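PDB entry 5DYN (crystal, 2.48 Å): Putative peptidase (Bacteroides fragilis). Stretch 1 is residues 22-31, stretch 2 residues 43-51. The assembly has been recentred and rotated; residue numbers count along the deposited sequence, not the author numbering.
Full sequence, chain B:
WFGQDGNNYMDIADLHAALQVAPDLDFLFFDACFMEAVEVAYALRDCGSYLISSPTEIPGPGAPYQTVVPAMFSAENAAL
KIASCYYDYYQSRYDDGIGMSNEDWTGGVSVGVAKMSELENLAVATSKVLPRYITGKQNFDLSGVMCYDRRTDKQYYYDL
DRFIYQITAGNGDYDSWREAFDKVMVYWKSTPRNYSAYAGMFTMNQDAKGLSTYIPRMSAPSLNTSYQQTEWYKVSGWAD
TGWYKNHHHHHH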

ATOM      1  N   ALA B  22      10.480  14.193   0.716  1.00 42.69           N
ATOM      2  CA  ALA B  22      10.941  13.113   1.575  1.00 42.43           C
ATOM      3  C   ALA B  22      12.312  12.643   1.126  1.00 42.10           C
ATOM      4  O   ALA B  22      12.624  12.691  -0.061  1.00 46.42           O
ATOM      5  CB  ALA B  22       9.949  11.954   1.562  1.00 42.52           C
ATOM      6  N   PRO B  23      13.142  12.191   2.077  1.00 42.29           N
ATOM      7  CA  PRO B  23      14.386  11.524   1.689  1.00 36.43           C
ATOM      8  C   PRO B  23      14.056  10.186   1.046  1.00 43.47           C
ATOM      9  O   PRO B  23      12.915   9.736   1.166  1.00 50.50           O
ATOM     10  CB  PRO B  23      15.119  11.342   3.019  1.00 39.20           C
ATOM     11  CG  PRO B  23      14.032  11.288   4.036  1.00 36.39           C
ATOM     12  CD  PRO B  23      12.961  12.222   3.539  1.00 38.82           C
ATOM     13  N   ASP B  24      15.012   9.560   0.372  1.00 47.21           N
ATOM     14  CA  ASP B  24      14.739   8.261  -0.223  1.00 45.09           C
ATOM     15  C   ASP B  24      14.435   7.261   0.882  1.00 44.97           C
ATOM     16  O   ASP B  24      15.199   7.122   1.836  1.00 47.49           O
ATOM     17  CB  ASP B  24      15.905   7.777  -1.078  1.00 45.25           C
ATOM     18  CG  ASP B  24      15.610   6.452  -1.752  1.00 56.62           C
ATOM     19  OD1 ASP B  24      14.750   6.427  -2.660  1.00 56.16           O
ATOM     20  OD2 ASP B  24      16.227   5.433  -1.373  1.00 58.26           O
ATOM     21  N   LEU B  25      13.309   6.574   0.746  1.00 44.66           N
ATOM     22  CA  LEU B  25      12.823   5.687   1.792  1.00 40.70           C
ATOM     23  C   LEU B  25      13.258   4.246   1.567  1.00 38.19           C
ATOM     24  O   LEU B  25      13.345   3.786   0.431  1.00 42.28           O
ATOM     25  CB  LEU B  25      11.299   5.773   1.874  1.00 35.15           C
ATOM     26  CG  LEU B  25      10.749   7.190   2.051  1.00 36.59           C
ATOM     27  CD1 LEU B  25       9.237   7.203   1.926  1.00 39.47           C
ATOM     28  CD2 LEU B  25      11.179   7.764   3.393  1.00 40.72           C
ATOM     29  N   ASP B  26      13.540   3.533   2.651  1.00 40.45           N
ATOM     30  CA  ASP B  26      13.824   2.108   2.551  1.00 42.24           C
ATOM     31  C   ASP B  26      12.555   1.370   2.145  1.00 47.62           C
ATOM     32  O   ASP B  26      12.584   0.466   1.307  1.00 43.87           O
ATOM     33  CB  ASP B  26      14.364   1.560   3.876  1.00 42.43           C
ATOM     34  CG  ASP B  26      14.456   0.040   3.886  1.00 47.18           C
ATOM     35  OD1 ASP B  26      14.748  -0.551   2.824  1.00 58.06           O
ATOM     36  OD2 ASP B  26      14.237  -0.564   4.957  1.00 49.33           O
ATOM     37  N   PHE B  27      11.438   1.770   2.743  1.00 38.07           N
ATOM     38  CA  PHE B  27      10.160   1.132   2.475  1.00 40.99           C
ATOM     39  C   PHE B  27       9.019   2.140   2.481  1.00 39.65           C
ATOM     40  O   PHE B  27       9.060   3.137   3.202  1.00 35.87           O
ATOM     41  CB  PHE B  27       9.887   0.026   3.502  1.00 41.33           C
ATOM     42  CG  PHE B  27       9.939   0.492   4.935  1.00 44.69           C
ATOM     43  CD1 PHE B  27       8.832   1.080   5.533  1.00 39.65           C
ATOM     44  CD2 PHE B  27      11.091   0.327   5.689  1.00 41.24           C
ATOM     45  CE1 PHE B  27       8.879   1.506   6.849  1.00 38.55           C
ATOM     46  CE2 PHE B  27      11.143   0.751   7.007  1.00 38.75           C
ATOM     47  CZ  PHE B  27      10.037   1.340   7.587  1.00 39.96           C
ATOM     48  N   LEU B  28       8.006   1.876   1.662  1.00 37.68           N
ATOM     49  CA  LEU B  28       6.750   2.610   1.730  1.00 32.53           C
ATOM     50  C   LEU B  28       5.652   1.649   2.170  1.00 35.69           C
ATOM     51  O   LEU B  28       5.079   0.929   1.353  1.00 40.13           O
ATOM     52  CB  LEU B  28       6.399   3.252   0.385  1.00 34.80           C
ATOM     53  CG  LEU B  28       7.085   4.577   0.036  1.00 35.87           C
ATOM     54  CD1 LEU B  28       8.537   4.360  -0.355  1.00 36.07           C
ATOM     55  CD2 LEU B  28       6.330   5.297  -1.074  1.00 37.72           C
ATOM     56  N   PHE B  29       5.377   1.630   3.468  1.00 31.82           N
ATOM     57  CA  PHE B  29       4.393   0.710   4.022  1.00 32.72           C
ATOM     58  C   PHE B  29       3.003   1.340   4.009  1.00 35.81           C
ATOM     59  O   PHE B  29       2.728   2.283   4.753  1.00 35.34           O
ATOM     60  CB  PHE B  29       4.788   0.299   5.447  1.00 31.64           C
ATOM     61  CG  PHE B  29       3.798  -0.615   6.119  1.00 39.16           C
ATOM     62  CD1 PHE B  29       3.033  -1.508   5.381  1.00 33.77           C
ATOM     63  CD2 PHE B  29       3.626  -0.574   7.494  1.00 33.09           C
ATOM     64  CE1 PHE B  29       2.121  -2.339   6.002  1.00 33.92           C
ATOM     65  CE2 PHE B  29       2.717  -1.403   8.119  1.00 35.85           C
ATOM     66  CZ  PHE B  29       1.963  -2.288   7.371  1.00 39.90           C
ATOM     67  N   PHE B  30       2.131   0.810   3.156  1.00 34.28           N
ATOM     68  CA  PHE B  30       0.742   1.247   3.102  1.00 30.59           C
ATOM     69  C   PHE B  30      -0.160   0.326   3.913  1.00 32.54           C
ATOM     70  O   PHE B  30      -0.651  -0.684   3.406  1.00 32.95           O
ATOM     71  CB  PHE B  30       0.244   1.306   1.656  1.00 31.10           C
ATOM     72  CG  PHE B  30       0.659   2.546   0.921  1.00 32.40           C
ATOM     73  CD1 PHE B  30       1.918   2.645   0.356  1.00 31.02           C
ATOM     74  CD2 PHE B  30      -0.213   3.612   0.790  1.00 30.74           C
ATOM     75  CE1 PHE B  30       2.301   3.784  -0.322  1.00 32.27           C
ATOM     76  CE2 PHE B  30       0.165   4.757   0.114  1.00 33.25           C
ATOM     77  CZ  PHE B  30       1.424   4.842  -0.442  1.00 27.02           C
ATOM     78  N   ASP B  31      -0.373   0.674   5.176  1.00 35.99           N
ATOM     79  CA  ASP B  31      -1.367  -0.009   5.992  1.00 35.04           C
ATOM     80  C   ASP B  31      -2.745   0.478   5.560  1.00 35.97           C
ATOM     81  O   ASP B  31      -3.434   1.172   6.309  1.00 31.49           O
ATOM     82  CB  ASP B  31      -1.139   0.256   7.481  1.00 33.58           C
ATOM     83  CG  ASP B  31      -1.690  -0.849   8.361  1.00 37.95           C
ATOM     84  OD1 ASP B  31      -2.413  -1.725   7.835  1.00 36.40           O
ATOM     85  OD2 ASP B  31      -1.410  -0.836   9.580  1.00 35.68           O
ATOM     86  N   ALA B  43       4.188   4.441  -9.983  1.00 31.74           N
ATOM     87  CA  ALA B  43       4.080   5.876  -9.741  1.00 33.43           C
ATOM     88  C   ALA B  43       5.001   6.331  -8.606  1.00 38.86           C
ATOM     89  O   ALA B  43       5.445   7.479  -8.586  1.00 39.79           O
ATOM     90  CB  ALA B  43       2.640   6.257  -9.435  1.00 22.91           C
ATOM     91  N   LEU B  44       5.292   5.429  -7.672  1.00 32.82           N
ATOM     92  CA  LEU B  44       6.098   5.778  -6.505  1.00 36.15           C
ATOM     93  C   LEU B  44       7.460   5.090  -6.509  1.00 37.97           C
ATOM     94  O   LEU B  44       8.114   5.004  -5.469  1.00 40.31           O
ATOM     95  CB  LEU B  44       5.353   5.422  -5.214  1.00 33.27           C
ATOM     96  CG  LEU B  44       3.993   6.085  -4.977  1.00 35.37           C
ATOM     97  CD1 LEU B  44       3.431   5.696  -3.617  1.00 30.94           C
ATOM     98  CD2 LEU B  44       4.095   7.595  -5.106  1.00 31.55           C
ATOM     99  N   ARG B  45       7.888   4.608  -7.672  1.00 32.00           N
ATOM    100  CA  ARG B  45       9.129   3.843  -7.771  1.00 37.27           C
ATOM    101  C   ARG B  45      10.355   4.679  -7.394  1.00 35.83           C
ATOM    102  O   ARG B  45      11.381   4.138  -6.980  1.00 39.00           O
ATOM    103  CB  ARG B  45       9.296   3.276  -9.186  1.00 34.01           C
ATOM    104  CG  ARG B  45       9.602   4.326 -10.242  1.00 36.86           C
ATOM    105  CD  ARG B  45       9.362   3.801 -11.644  1.00 35.36           C
ATOM    106  NE  ARG B  45       9.709   4.787 -12.663  1.00 30.83           N
ATOM    107  CZ  ARG B  45       8.951   5.829 -12.986  1.00 36.42           C
ATOM    108  NH1 ARG B  45       7.795   6.032 -12.367  1.00 30.45           N
ATOM    109  NH2 ARG B  45       9.347   6.673 -13.928  1.00 35.00           N
ATOM    110  N   ASP B  46      10.236   5.996  -7.528  1.00 33.51           N
ATOM    111  CA  ASP B  46      11.351   6.901  -7.272  1.00 36.65           C
ATOM    112  C   ASP B  46      11.345   7.439  -5.844  1.00 42.86           C
ATOM    113  O   ASP B  46      12.193   8.254  -5.481  1.00 44.16           O
ATOM    114  CB  ASP B  46      11.321   8.068  -8.261  1.00 37.60           C
ATOM    115  CG  ASP B  46      10.010   8.835  -8.220  1.00 49.81           C
ATOM    116  OD1 ASP B  46       8.945   8.195  -8.086  1.00 50.55           O
ATOM    117  OD2 ASP B  46      10.043  10.079  -8.323  1.00 55.19           O
ATOM    118  N   CYS B  47      10.392   6.979  -5.038  1.00 49.43           N
ATOM    119  CA  CYS B  47      10.244   7.472  -3.671  1.00 42.55           C
ATOM    120  C   CYS B  47      10.888   6.554  -2.649  1.00 40.61           C
ATOM    121  O   CYS B  47      11.181   6.966  -1.528  1.00 45.84           O
ATOM    122  CB  CYS B  47       8.768   7.654  -3.329  1.00 35.18           C
ATOM    123  SG  CYS B  47       7.976   8.955  -4.270  1.00 38.18           S
ATOM    124  N   GLY B  48      11.103   5.304  -3.034  1.00 42.20           N
ATOM    125  CA  GLY B  48      11.654   4.339  -2.111  1.00 40.37           C
ATOM    126  C   GLY B  48      12.098   3.064  -2.784  1.00 38.89           C
ATOM    127  O   GLY B  48      12.106   2.967  -4.010  1.00 50.08           O
ATOM    128  N   SER B  49      12.465   2.081  -1.972  1.00 36.39           N
ATOM    129  CA  SER B  49      12.970   0.819  -2.486  1.00 40.39           C
ATOM    130  C   SER B  49      11.887  -0.257  -2.532  1.00 38.30           C
ATOM    131  O   SER B  49      11.790  -1.000  -3.506  1.00 37.14           O
ATOM    132  CB  SER B  49      14.149   0.345  -1.637  1.00 36.04           C
ATOM    133  OG  SER B  49      15.102   1.381  -1.488  1.00 49.86           O
ATOM    134  N   TYR B  50      11.070  -0.335  -1.484  1.00 36.45           N
ATOM    135  CA  TYR B  50      10.062  -1.389  -1.399  1.00 39.88           C
ATOM    136  C   TYR B  50       8.663  -0.872  -1.076  1.00 37.86           C
ATOM    137  O   TYR B  50       8.490   0.009  -0.232  1.00 35.62           O
ATOM    138  CB  TYR B  50      10.481  -2.427  -0.358  1.00 38.34           C
ATOM    139  CG  TYR B  50      11.788  -3.102  -0.699  1.00 41.18           C
ATOM    140  CD1 TYR B  50      11.836  -4.135  -1.625  1.00 40.19           C
ATOM    141  CD2 TYR B  50      12.979  -2.695  -0.106  1.00 41.35           C
ATOM    142  CE1 TYR B  50      13.030  -4.750  -1.948  1.00 43.75           C
ATOM    143  CE2 TYR B  50      14.178  -3.304  -0.422  1.00 39.14           C
ATOM    144  CZ  TYR B  50      14.197  -4.331  -1.345  1.00 43.67           C
ATOM    145  OH  TYR B  50      15.384  -4.944  -1.667  1.00 45.77           O
ATOM    146  N   LEU B  51       7.670  -1.431  -1.765  1.00 37.49           N
ATOM    147  CA  LEU B  51       6.267  -1.120  -1.517  1.00 34.22           C
ATOM    148  C   LEU B  51       5.611  -2.253  -0.738  1.00 34.58           C
ATOM    149  O   LEU B  51       5.632  -3.404  -1.172  1.00 34.49           O
ATOM    150  CB  LEU B  51       5.520  -0.884  -2.832  1.00 31.41           C
ATOM    151  CG  LEU B  51       4.015  -0.634  -2.709  1.00 30.35           C
ATOM    152  CD1 LEU B  51       3.746   0.704  -2.042  1.00 37.81           C
ATOM    153  CD2 LEU B  51       3.330  -0.709  -4.059  1.00 28.15           C
TER
HETATM  154  O   HOH W   1      13.510   8.938  -3.162  1.00 48.59           O
HETATM  155  O   HOH W   2      14.859   4.490  -4.190  1.00 48.84           O

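Neighbouring parallel strands are joined first by backbone hydrogen bonds, and the side chains then decide what can fit over the sheet. The two stretches of this putative peptidase illustrate the principle on a small scale. They run parallel, with Leu 25 in register with Gly 48 and Leu 28 with Leu 51. The chain turns a corner at Asp 26 in one stretch and at Ser 49 in the other, so the two bend at matching positions and stay paired through the turn.

Four backbone hydrogen bonds follow this path. At its start, Leu 25 N donates to Cys 47 O (3.1 Å) with good linearity, while the return bond from Ser 49 N to Leu 25 O (3.1 Å) is bent and weak. Around the corner, Tyr 50 N reaches Asp 26 O at 3.3 Å, again weakly. Beyond it comes the shortest bond of the set, Leu 28 N to Tyr 50 O at 2.7 Å and nearly straight. The same carbonyl receives a CA-H...O contact, with Phe 27 CA 3.4 Å from Tyr 50 O. Thus the straight bonds flank the corner, and the weak, bent ones lie at it.

Apolar packing fills one side. Leu 28, the residue most covered by the opposing stretch, brings its CD2 to 3.9 Å from Leu 44 CD1 and 4.1 Å from Cys 47 CB. Phe 30 extends this cluster: its CZ lies 3.9 Å from Leu 44 CD1, and its CD1 lies 3.6 Å from Leu 51 CD1, both methyls approaching the ring obliquely. Such contacts are undirected, and their benefit comes from withdrawing hydrocarbon from water. The absence of a side chain at Gly 48 leaves room for one methyl of Leu 28. Leu 28 CD1 sits 3.6 Å from Gly 48 CA, and an ideally placed CB on that glycine would fall only 2.2 Å from the same methyl, a clash.

Tyr 50 points to the other side of the sheet, the one it shares with Phe 27. Its ring meets Asp 26 O at the edge, near the ring plane, and its CD2 lies 4.0 Å from Asp 26 OD1.

Water completes the polar margin. The carboxylate of Asp 24 faces carbonyl oxygens across the gap, with OD1 3.8 Å from Cys 47 O; both are acceptors, so no direct hydrogen bond joins them. Water, which can donate, sits between such acceptors. Water 1 lies 2.8 Å from both Asp 24 OD1 and Asp 46 O, while water 2 donates to Asp 24 OD1 at 2.5 Å and, weakly, to Gly 48 O at 3.2 Å.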